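Local coordinates for agglutinin alpha chain (Artocarpus integer, PDB 4R6N), which binds D-galactose as a lectin and recognises the T-antigen disaccharide Gal-beta1,3-GalNAc, at the methyl beta-D-galactopyranoside site. Numbering follows the deposited sequence.

The methyl beta-D-galactopyranoside site. Residues 1, 78, 80, 121-123, 125. With MBG (methyl beta-D-galactopyranoside), chain B.
The primary galactose-binding pocket of this jacalin-family lectin lies at one end of the beta-prism fold, formed by the chain's N-terminus, the start of strand 78-88 and the loop leading into strand 124-132. Methyl beta-D-galactopyranoside is well enclosed, the protein hiding 254 of its 331 Å². Gly1 begins the chain, so its N is a terminal amino group; it donates to both the axial MBG O4 and the neighbouring MBG O3 hydroxyl, each at 2.9 Å from Gly1 N. Asp125 supplies the acceptors. Its two carboxylate oxygens straddle O4, OD1 and OD2 each lying 2.8 Å from MBG O4 and each using its syn lone pair. OD1 accepts a second hydrogen bond, from the primary hydroxyl, MBG O6 to Asp125 OD1 being 2.7 Å, and this one arrives 30° out of the carboxylate plane. O4 is therefore gripped by the amino group and both carboxylate oxygens, which fits selection of the axial galacto configuration; the nearby amino charge probably favours an ionised Asp125. Backbone N-H groups of the loop fix the ring oxygen and O6: Tyr122 N donates almost straight to O5 (172° at H), and Trp123 N to O6 (166°). Two tyrosines divide the apolar contact. The Tyr78 ring lies beneath the apolar side of the pyranose, with MBG C5 3.6 Å above the plane near its centre, while Trp123 CE3 is 3.6 Å from MBG C6. MBG C7, the aglycone methyl, sits over the Tyr122 face, 3.5 Å from the ring centroid (CH-pi). At the phenol end of Tyr78, water 1 links OH to MBG O1 and O2, with Tyr78 OH 2.6 Å from the water oxygen.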
loop_
_atom_site.group_PDB
_atom_site.type_symbol
_atom_site.label_atom_id
_atom_site.label_comp_id
_atom_site.label_asym_id
_atom_site.label_seq_id
_atom_site.Cartn_x
_atom_site.Cartn_y
_atom_site.Cartn_z
ATOM N N GLY A 1 15.886 -16.201 3.513
ATOM C CA GLY A 1 15.347 -16.474 4.888
ATOM C C GLY A 1 14.236 -17.499 4.835
ATOM O O GLY A 1 13.967 -18.054 3.772
ATOM N N TYR A 78 22.254 -7.431 2.712
ATOM C CA TYR A 78 20.854 -7.838 2.439
ATOM C C TYR A 78 19.882 -6.643 2.483
ATOM O O TYR A 78 19.945 -5.822 3.399
ATOM C CB TYR A 78 20.431 -8.871 3.480
ATOM C CG TYR A 78 21.288 -10.130 3.449
ATOM C CD1 TYR A 78 21.070 -11.129 2.501
ATOM C CD2 TYR A 78 22.315 -10.289 4.364
ATOM C CE1 TYR A 78 21.873 -12.267 2.467
ATOM C CE2 TYR A 78 23.143 -11.411 4.354
ATOM C CZ TYR A 78 22.892 -12.395 3.420
ATOM O OH TYR A 78 23.702 -13.498 3.427
ATOM N N VAL A 80 16.477 -5.585 3.763
ATOM C CA VAL A 80 15.602 -6.132 4.751
ATOM C C VAL A 80 14.660 -5.027 5.231
ATOM O O VAL A 80 14.816 -3.867 4.831
ATOM C CB VAL A 80 16.378 -6.774 5.937
ATOM C CG1 VAL A 80 17.295 -7.906 5.429
ATOM C CG2 VAL A 80 17.132 -5.714 6.777
ATOM N N GLY A 121 15.148 -14.097 7.828
ATOM C CA GLY A 121 16.429 -14.833 7.954
ATOM C C GLY A 121 17.054 -14.295 9.234
ATOM O O GLY A 121 16.483 -14.482 10.314
ATOM N N TYR A 122 18.190 -13.598 9.138
ATOM C CA TYR A 122 18.710 -12.905 10.298
ATOM C C TYR A 122 17.727 -11.792 10.627
ATOM O O TYR A 122 17.532 -11.504 11.812
ATOM C CB TYR A 122 20.106 -12.308 10.022
ATOM C CG TYR A 122 21.283 -13.308 10.039
ATOM C CD1 TYR A 122 21.086 -14.674 9.892
ATOM C CD2 TYR A 122 22.600 -12.879 10.236
ATOM C CE1 TYR A 122 22.154 -15.568 9.868
ATOM C CE2 TYR A 122 23.654 -13.787 10.228
ATOM C CZ TYR A 122 23.396 -15.118 10.052
ATOM O OH TYR A 122 24.445 -16.010 10.025
ATOM N N TRP A 123 17.113 -11.176 9.601
ATOM C CA TRP A 123 16.169 -10.070 9.821
ATOM C C TRP A 123 14.934 -10.353 8.995
ATOM O O TRP A 123 14.891 -11.295 8.197
ATOM C CB TRP A 123 16.770 -8.667 9.415
ATOM C CG TRP A 123 18.026 -8.475 10.211
ATOM C CD1 TRP A 123 18.128 -8.206 11.596
ATOM C CD2 TRP A 123 19.406 -8.688 9.750
ATOM N NE1 TRP A 123 19.440 -8.219 11.977
ATOM C CE2 TRP A 123 20.255 -8.537 10.915
ATOM C CE3 TRP A 123 19.994 -9.022 8.526
ATOM C CZ2 TRP A 123 21.638 -8.691 10.835
ATOM C CZ3 TRP A 123 21.389 -9.152 8.446
ATOM C CH2 TRP A 123 22.193 -8.946 9.575
ATOM N N ASP A 125 13.006 -10.037 6.049
ATOM C CA ASP A 125 13.425 -9.784 4.671
ATOM C C ASP A 125 12.361 -8.944 3.946
ATOM O O ASP A 125 12.701 -8.013 3.223
ATOM C CB ASP A 125 13.556 -11.173 3.985
ATOM C CG ASP A 125 14.749 -11.984 4.503
ATOM O OD1 ASP A 125 15.845 -11.440 4.732
ATOM O OD2 ASP A 125 14.597 -13.189 4.700
HETATM C C1 MBG B . 20.394 -14.594 5.722
HETATM C C2 MBG B . 19.618 -15.579 4.885
HETATM C C3 MBG B . 19.346 -14.652 3.733
HETATM C C4 MBG B . 18.561 -13.387 4.216
HETATM C C5 MBG B . 19.307 -12.670 5.412
HETATM C C6 MBG B . 18.807 -11.317 5.968
HETATM C C7 MBG B . 22.501 -14.100 6.543
HETATM O O1 MBG B . 21.530 -15.136 6.340
HETATM O O2 MBG B . 20.437 -16.646 4.395
HETATM O O3 MBG B . 18.620 -15.432 2.775
HETATM O O4 MBG B . 17.265 -13.864 4.628
HETATM O O5 MBG B . 19.520 -13.672 6.409
HETATM O O6 MBG B . 17.615 -11.605 6.729
HETATM O O HOH W 1 22.917 -15.983 3.588
#